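Local coordinates for protein beta chain (PDB 6IYH) that probably carries oxygen as the haem-bearing beta subunit of a four-chain haemoglobin, built on the globin fold, at residues V97-F102 / L140-Y144; L27-V32 / I53-V59. All coordinates share one frame; numbering follows the deposited sequence.

Interaction 1 (V97-F102 / L140-Y144); sequences VDPDNF and LSKEY. With HEM (protoporphyrin IX containing Fe), chain D.
The phenol hydroxyl of Tyr144 gives its proton to the carbonyl of Val97, OH to O at 2.5 Å. It arrives in the carbonyl plane on a lone pair, with a C=O...donor angle of 132°. Val97 O also lies near the plane of the Tyr144 ring, at its edge. Tyr144 carries CG anti to its carbonyl carbon (chi1 -73°), which swings the ring back over the loop and brings the hydroxyl to Val97. Pro99 lies across one face of that ring, its CG 4.0 Å from the centroid in a CH-pi contact offset toward the rim. Phe102 meets the other aromatic from the opposite direction: Tyr144 CE2 lies in the plane of the Phe102 ring, at its edge, and Phe102 CZ is 3.5 Å from Tyr144 OH. Leu140 CB lies over the centre of one Phe102 face, 3.8 Å from the centroid and 13° off the ring normal, a CH-pi contact. Ser141 OG touches the ring edge while bonding to Ile137 O. On the haem side, Leu140 CD1 comes to 3.4 Å from HEM CAB, and Phe102 CD1 stands 3.7 Å from HEM CHC. The contact thus joins loop 97-99 and the first turn of helix 100-117 to the last turn of helix 123-142 and the residues that follow it, while Tyr144 also packs on His91 and Ser92 of helix 85-94.

Interaction 2 (L27-V32 / I53-V59); sequences LVRLLV and IAGNAQV
Ile53 fits like a knob into the hollow formed by Val28, Leu31 and Val32, three residues on one flank of helix 19-33. Its two branches divide the hollow. CG2, anti to the backbone N, slides alongside Val28 in the opposite direction and comes within 3.9 Å of Val28 CG1. The longer arm runs past Leu31 CB and ends with CD1 3.8 Å from Val32 CG2. With an alanine in place of Ile53 both branches are gone, which would probably open a gap between Val28 and Val32 and leave Leu31 CB without this packing partner. Val59 is the second bump. Its CG1 sits between Leu27 CD2 and Val28 CG2, 4.0 Å from each, whereas CG2 meets Leu31 CD1 tip to tip at the same 4.0 Å. Leu27 reaches a little further with CD2, to 3.6 Å from Val59 O, so it rests on backbone as well as side chain. Val28, wedged between the two bumps, also places CG2 against Ala54 CA.

The turn joining the two knobs is fixed by Asn56, the N-cap of helix 57-75. Its OD1 accepts from Val59 N at 3.2 Å, the donor standing above the carbonyl plane, and more weakly from Gln58 N; its ND2 is bonded to Phe44 O. Apolar packing of this kind, with helix 19-33 laid against helix 50-55 and the start of helix 57-75, is the meeting of the B helix with the D and E helices in the globin fold.

How the interactions relate
The two contacts approach the haem from opposite sides of the porphyrin. Interaction 1 lines the pocket directly: Val97, Asn101, Phe102 and Leu140 all belong to it, and its haem-facing side chains Val97, Phe102 and Leu140 lie across the ring from the water that binds the iron at 2.1 Å. Interaction 2 lies on the side of that water; Leu27, one of its packing residues, keeps its side chain about 7 Å from the haem, while Leu30 comes nearer, at the haem's edge. The centres of interactions 1 and 2 are about 20 Å apart. Between them stands the cofactor, where Leu30 CD2 comes to 4.1 Å from HEM CMC, the methyl that Asn101 O also approaches, at 3.5 Å.

Interaction 1 (V97-F102 / L140-Y144)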
loop_
_atom_site.group_PDB
_atom_site.type_symbol
_atom_site.label_atom_id
_atom_site.label_comp_id
_atom_site.label_asym_id
_atom_site.label_seq_id
_atom_site.Cartn_x
_atom_site.Cartn_y
_atom_site.Cartn_z
ATOM N N VAL B 97 0.502 8.579 -13.289
ATOM C CA VAL B 97 -0.340 7.473 -12.684
ATOM C C VAL B 97 0.299 7.049 -11.363
ATOM O O VAL B 97 1.502 6.730 -11.290
ATOM C CB VAL B 97 -0.365 6.270 -13.608
ATOM C CG1 VAL B 97 -1.024 5.052 -12.929
ATOM C CG2 VAL B 97 -1.016 6.560 -14.948
ATOM N N ASP B 98 -0.464 7.114 -10.237
ATOM C CA ASP B 98 0.076 6.594 -8.999
ATOM C C ASP B 98 0.365 5.099 -9.124
ATOM O O ASP B 98 -0.514 4.352 -9.586
ATOM C CB ASP B 98 -0.845 6.792 -7.821
ATOM C CG ASP B 98 -0.217 6.356 -6.520
ATOM O OD1 ASP B 98 -0.061 5.126 -6.237
ATOM O OD2 ASP B 98 0.137 7.223 -5.746
ATOM N N PRO B 99 1.582 4.689 -8.774
ATOM C CA PRO B 99 1.991 3.294 -9.042
ATOM C C PRO B 99 1.185 2.221 -8.318
ATOM O O PRO B 99 1.234 1.059 -8.728
ATOM C CB PRO B 99 3.432 3.239 -8.562
ATOM C CG PRO B 99 3.855 4.647 -8.379
ATOM C CD PRO B 99 2.697 5.537 -8.257
ATOM N N ASP B 100 0.421 2.578 -7.262
ATOM C CA ASP B 100 -0.463 1.571 -6.672
ATOM C C ASP B 100 -1.455 1.024 -7.649
ATOM O O ASP B 100 -1.842 -0.109 -7.558
ATOM C CB ASP B 100 -1.260 2.175 -5.504
ATOM C CG ASP B 100 -0.424 2.353 -4.261
ATOM O OD1 ASP B 100 0.762 2.008 -4.247
ATOM O OD2 ASP B 100 -0.992 2.784 -3.275
ATOM N N ASN B 101 -1.813 1.805 -8.661
ATOM C CA ASN B 101 -2.714 1.324 -9.662
ATOM C C ASN B 101 -2.126 0.213 -10.562
ATOM O O ASN B 101 -2.927 -0.594 -11.061
ATOM C CB ASN B 101 -3.186 2.448 -10.499
ATOM C CG ASN B 101 -3.935 3.472 -9.683
ATOM O OD1 ASN B 101 -4.953 3.135 -9.113
ATOM N ND2 ASN B 101 -3.460 4.700 -9.673
ATOM N N PHE B 102 -0.808 0.140 -10.756
ATOM C CA PHE B 102 -0.229 -1.014 -11.464
ATOM C C PHE B 102 -0.528 -2.327 -10.718
ATOM O O PHE B 102 -0.767 -3.364 -11.359
ATOM C CB PHE B 102 1.294 -0.840 -11.639
ATOM C CG PHE B 102 1.676 0.428 -12.388
ATOM C CD1 PHE B 102 0.998 0.826 -13.565
ATOM C CD2 PHE B 102 2.718 1.183 -11.955
ATOM C CE1 PHE B 102 1.372 2.004 -14.236
ATOM C CE2 PHE B 102 3.088 2.359 -12.638
ATOM C CZ PHE B 102 2.427 2.758 -13.740
ATOM N N LEU B 140 7.368 -0.871 -14.386
ATOM C CA LEU B 140 6.574 0.309 -14.630
ATOM C C LEU B 140 6.750 1.385 -13.575
ATOM O O LEU B 140 6.627 2.538 -13.920
ATOM C CB LEU B 140 5.071 -0.044 -14.733
ATOM C CG LEU B 140 4.777 -0.754 -16.037
ATOM C CD1 LEU B 140 3.363 -1.287 -16.016
ATOM C CD2 LEU B 140 4.926 0.224 -17.205
ATOM N N SER B 141 7.016 0.981 -12.340
ATOM C CA SER B 141 7.260 1.905 -11.188
ATOM C C SER B 141 8.694 2.518 -11.196
ATOM O O SER B 141 8.989 3.510 -10.535
ATOM C CB SER B 141 6.998 1.151 -9.903
ATOM O OG SER B 141 5.677 0.608 -9.918
ATOM N N LYS B 142 9.602 1.987 -12.007
ATOM C CA LYS B 142 11.036 2.280 -11.808
ATOM C C LYS B 142 11.407 3.720 -12.139
ATOM O O LYS B 142 12.142 4.393 -11.381
ATOM C CB LYS B 142 11.914 1.325 -12.639
ATOM C CG LYS B 142 13.370 1.515 -12.300
ATOM C CD LYS B 142 14.240 0.512 -12.991
ATOM C CE LYS B 142 15.586 0.467 -12.288
ATOM N NZ LYS B 142 16.620 -0.052 -13.223
ATOM N N GLU B 143 10.901 4.222 -13.261
ATOM C CA GLU B 143 11.269 5.599 -13.716
ATOM C C GLU B 143 10.425 6.659 -12.954
ATOM O O GLU B 143 10.435 7.862 -13.312
ATOM C CB GLU B 143 11.176 5.757 -15.222
ATOM C CG GLU B 143 11.788 4.572 -15.987
ATOM C CD GLU B 143 13.287 4.386 -15.831
ATOM O OE1 GLU B 143 13.739 3.206 -15.754
ATOM O OE2 GLU B 143 14.004 5.405 -15.850
ATOM N N TYR B 144 9.725 6.217 -11.884
ATOM C CA TYR B 144 9.194 7.190 -10.916
ATOM C C TYR B 144 10.372 7.820 -10.188
ATOM O O TYR B 144 10.172 8.891 -9.635
ATOM C CB TYR B 144 8.039 6.643 -10.023
ATOM C CG TYR B 144 6.716 6.489 -10.809
ATOM C CD1 TYR B 144 5.645 7.288 -10.553
ATOM C CD2 TYR B 144 6.593 5.557 -11.865
ATOM C CE1 TYR B 144 4.425 7.157 -11.274
ATOM C CE2 TYR B 144 5.393 5.421 -12.582
ATOM C CZ TYR B 144 4.303 6.217 -12.258
ATOM O OH TYR B 144 3.186 6.091 -13.039
HETATM C CHA HEM D . -1.154 3.916 -22.157
HETATM C CHB HEM D . 0.793 -0.288 -20.899
HETATM C CHC HEM D . -1.155 0.229 -16.480
HETATM C CHD HEM D . -2.958 4.520 -17.742
HETATM C C1A HEM D . -0.441 2.740 -22.141
HETATM C C2A HEM D . 0.168 2.197 -23.314
HETATM C C3A HEM D . 0.686 1.028 -22.979
HETATM C C4A HEM D . 0.390 0.794 -21.609
HETATM C CMA HEM D . 1.451 0.075 -23.899
HETATM C CAA HEM D . 0.255 2.822 -24.695
HETATM C CBA HEM D . 1.579 3.571 -24.815
HETATM C CGA HEM D . 1.809 4.223 -26.171
HETATM O O1A HEM D . 1.104 5.171 -26.575
HETATM O O2A HEM D . 2.732 3.832 -26.907
HETATM C C1B HEM D . 0.420 -0.533 -19.561
HETATM C C2B HEM D . 0.808 -1.696 -18.810
HETATM C C3B HEM D . 0.188 -1.570 -17.601
HETATM C C4B HEM D . -0.454 -0.262 -17.579
HETATM C CMB HEM D . 1.603 -2.937 -19.250
HETATM C CAB HEM D . 0.163 -2.440 -16.406
HETATM C CBB HEM D . 0.517 -3.738 -16.427
HETATM C C1C HEM D . -1.880 1.394 -16.408
HETATM C C2C HEM D . -2.634 1.913 -15.288
HETATM C C3C HEM D . -3.136 3.152 -15.659
HETATM C C4C HEM D . -2.617 3.436 -16.999
HETATM C CMC HEM D . -2.908 1.067 -14.095
HETATM C CAC HEM D . -4.053 4.081 -14.952
HETATM C CBC HEM D . -4.669 3.701 -13.823
HETATM C C1D HEM D . -2.643 4.640 -19.108
HETATM C C2D HEM D . -3.133 5.762 -19.890
HETATM C C3D HEM D . -2.604 5.649 -21.117
HETATM C C4D HEM D . -1.843 4.401 -21.039
HETATM C CMD HEM D . -3.983 6.926 -19.373
HETATM C CAD HEM D . -2.826 6.539 -22.331
HETATM C CBD HEM D . -4.223 6.110 -22.868
HETATM C CGD HEM D . -4.727 6.813 -24.119
HETATM O O1D HEM D . -4.473 6.373 -25.255
HETATM O O2D HEM D . -5.471 7.783 -23.998
HETATM N NA HEM D . -0.300 1.881 -21.134
HETATM N NB HEM D . -0.256 0.332 -18.771
HETATM N NC HEM D . -1.870 2.378 -17.388
HETATM N ND HEM D . -1.824 3.798 -19.784
HETATM FE FE HEM D . -1.037 2.145 -19.288
HETATM O O HOH W 1 -2.835 1.193 -19.728
#

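Interaction 2 (L27-V32 / I53-V59)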
loop_
_atom_site.group_PDB
_atom_site.type_symbol
_atom_site.label_atom_id
_atom_site.label_comp_id
_atom_site.label_asym_id
_atom_site.label_seq_id
_atom_site.Cartn_x
_atom_site.Cartn_y
_atom_site.Cartn_z
ATOM N N LEU B 27 -9.041 -4.653 -18.161
ATOM C CA LEU B 27 -9.206 -3.197 -18.002
ATOM C C LEU B 27 -10.621 -2.836 -17.526
ATOM O O LEU B 27 -10.786 -1.860 -16.785
ATOM C CB LEU B 27 -8.915 -2.511 -19.329
ATOM C CG LEU B 27 -8.901 -0.998 -19.260
ATOM C CD1 LEU B 27 -7.968 -0.461 -18.241
ATOM C CD2 LEU B 27 -8.511 -0.418 -20.645
ATOM N N VAL B 28 -11.653 -3.578 -17.973
ATOM C CA VAL B 28 -12.985 -3.382 -17.482
ATOM C C VAL B 28 -13.026 -3.488 -15.965
ATOM O O VAL B 28 -13.617 -2.629 -15.270
ATOM C CB VAL B 28 -14.012 -4.338 -18.110
ATOM C CG1 VAL B 28 -15.339 -4.224 -17.432
ATOM C CG2 VAL B 28 -14.143 -3.986 -19.581
ATOM N N ARG B 29 -12.442 -4.568 -15.469
ATOM C CA ARG B 29 -12.360 -4.763 -14.050
ATOM C C ARG B 29 -11.620 -3.674 -13.360
ATOM O O ARG B 29 -12.095 -3.228 -12.306
ATOM C CB ARG B 29 -11.846 -6.157 -13.661
ATOM C CG ARG B 29 -12.861 -7.290 -14.027
ATOM C CD ARG B 29 -12.232 -8.651 -13.790
ATOM N NE ARG B 29 -13.127 -9.661 -14.336
ATOM C CZ ARG B 29 -14.139 -10.190 -13.647
ATOM N NH1 ARG B 29 -14.339 -9.902 -12.357
ATOM N NH2 ARG B 29 -14.944 -11.035 -14.248
ATOM N N LEU B 30 -10.499 -3.181 -13.921
ATOM C CA LEU B 30 -9.798 -2.118 -13.310
ATOM C C LEU B 30 -10.739 -0.911 -13.126
ATOM O O LEU B 30 -10.827 -0.279 -12.069
ATOM C CB LEU B 30 -8.555 -1.702 -14.098
ATOM C CG LEU B 30 -7.810 -0.539 -13.502
ATOM C CD1 LEU B 30 -7.066 -0.934 -12.264
ATOM C CD2 LEU B 30 -6.908 0.094 -14.519
ATOM N N LEU B 31 -11.410 -0.559 -14.205
ATOM C CA LEU B 31 -12.248 0.665 -14.212
ATOM C C LEU B 31 -13.531 0.550 -13.363
ATOM O O LEU B 31 -13.999 1.591 -12.784
ATOM C CB LEU B 31 -12.588 1.021 -15.659
ATOM C CG LEU B 31 -11.403 1.402 -16.537
ATOM C CD1 LEU B 31 -11.926 1.530 -17.969
ATOM C CD2 LEU B 31 -10.811 2.712 -16.065
ATOM N N VAL B 32 -14.064 -0.662 -13.234
ATOM C CA VAL B 32 -15.232 -0.884 -12.392
ATOM C C VAL B 32 -14.809 -1.015 -10.913
ATOM O O VAL B 32 -15.491 -0.387 -10.017
ATOM C CB VAL B 32 -16.052 -2.127 -12.842
ATOM C CG1 VAL B 32 -17.112 -2.495 -11.786
ATOM C CG2 VAL B 32 -16.649 -1.846 -14.224
ATOM N N ILE B 53 -18.761 0.968 -19.390
ATOM C CA ILE B 53 -17.374 0.517 -19.451
ATOM C C ILE B 53 -17.267 -0.754 -20.255
ATOM O O ILE B 53 -16.447 -0.871 -21.220
ATOM C CB ILE B 53 -16.810 0.322 -18.037
ATOM C CG1 ILE B 53 -16.633 1.684 -17.299
ATOM C CG2 ILE B 53 -15.507 -0.430 -18.101
ATOM C CD1 ILE B 53 -16.490 1.590 -15.795
ATOM N N ALA B 54 -18.091 -1.753 -19.906
ATOM C CA ALA B 54 -17.987 -3.064 -20.542
ATOM C C ALA B 54 -18.286 -3.054 -21.992
ATOM O O ALA B 54 -17.746 -3.814 -22.736
ATOM C CB ALA B 54 -18.928 -4.049 -19.825
ATOM N N GLY B 55 -19.133 -2.142 -22.430
ATOM C CA GLY B 55 -19.395 -2.075 -23.876
ATOM C C GLY B 55 -18.608 -1.090 -24.659
ATOM O O GLY B 55 -18.820 -0.942 -25.870
ATOM N N ASN B 56 -17.728 -0.340 -24.000
ATOM C CA ASN B 56 -16.991 0.702 -24.663
ATOM C C ASN B 56 -15.855 0.151 -25.559
ATOM O O ASN B 56 -14.835 -0.346 -25.095
ATOM C CB ASN B 56 -16.447 1.657 -23.574
ATOM C CG ASN B 56 -15.807 2.883 -24.133
ATOM O OD1 ASN B 56 -15.024 2.826 -25.033
ATOM N ND2 ASN B 56 -16.083 4.014 -23.532
ATOM N N ALA B 57 -15.972 0.406 -26.871
ATOM C CA ALA B 57 -14.957 -0.028 -27.857
ATOM C C ALA B 57 -13.553 0.456 -27.591
ATOM O O ALA B 57 -12.611 -0.274 -27.836
ATOM C CB ALA B 57 -15.421 0.367 -29.290
ATOM N N GLN B 58 -13.386 1.664 -27.062
ATOM C CA GLN B 58 -12.086 2.181 -26.724
ATOM C C GLN B 58 -11.484 1.511 -25.535
ATOM O O GLN B 58 -10.280 1.323 -25.538
ATOM C CB GLN B 58 -12.080 3.686 -26.520
ATOM C CG GLN B 58 -12.375 4.324 -27.857
ATOM C CD GLN B 58 -12.559 5.798 -27.738
ATOM O OE1 GLN B 58 -11.577 6.529 -27.797
ATOM N NE2 GLN B 58 -13.847 6.269 -27.657
ATOM N N VAL B 59 -12.333 1.156 -24.589
ATOM C CA VAL B 59 -11.803 0.339 -23.462
ATOM C C VAL B 59 -11.263 -0.992 -23.983
ATOM O O VAL B 59 -10.182 -1.449 -23.608
ATOM C CB VAL B 59 -12.897 0.135 -22.424
ATOM C CG1 VAL B 59 -12.396 -0.793 -21.311
ATOM C CG2 VAL B 59 -13.223 1.471 -21.785
#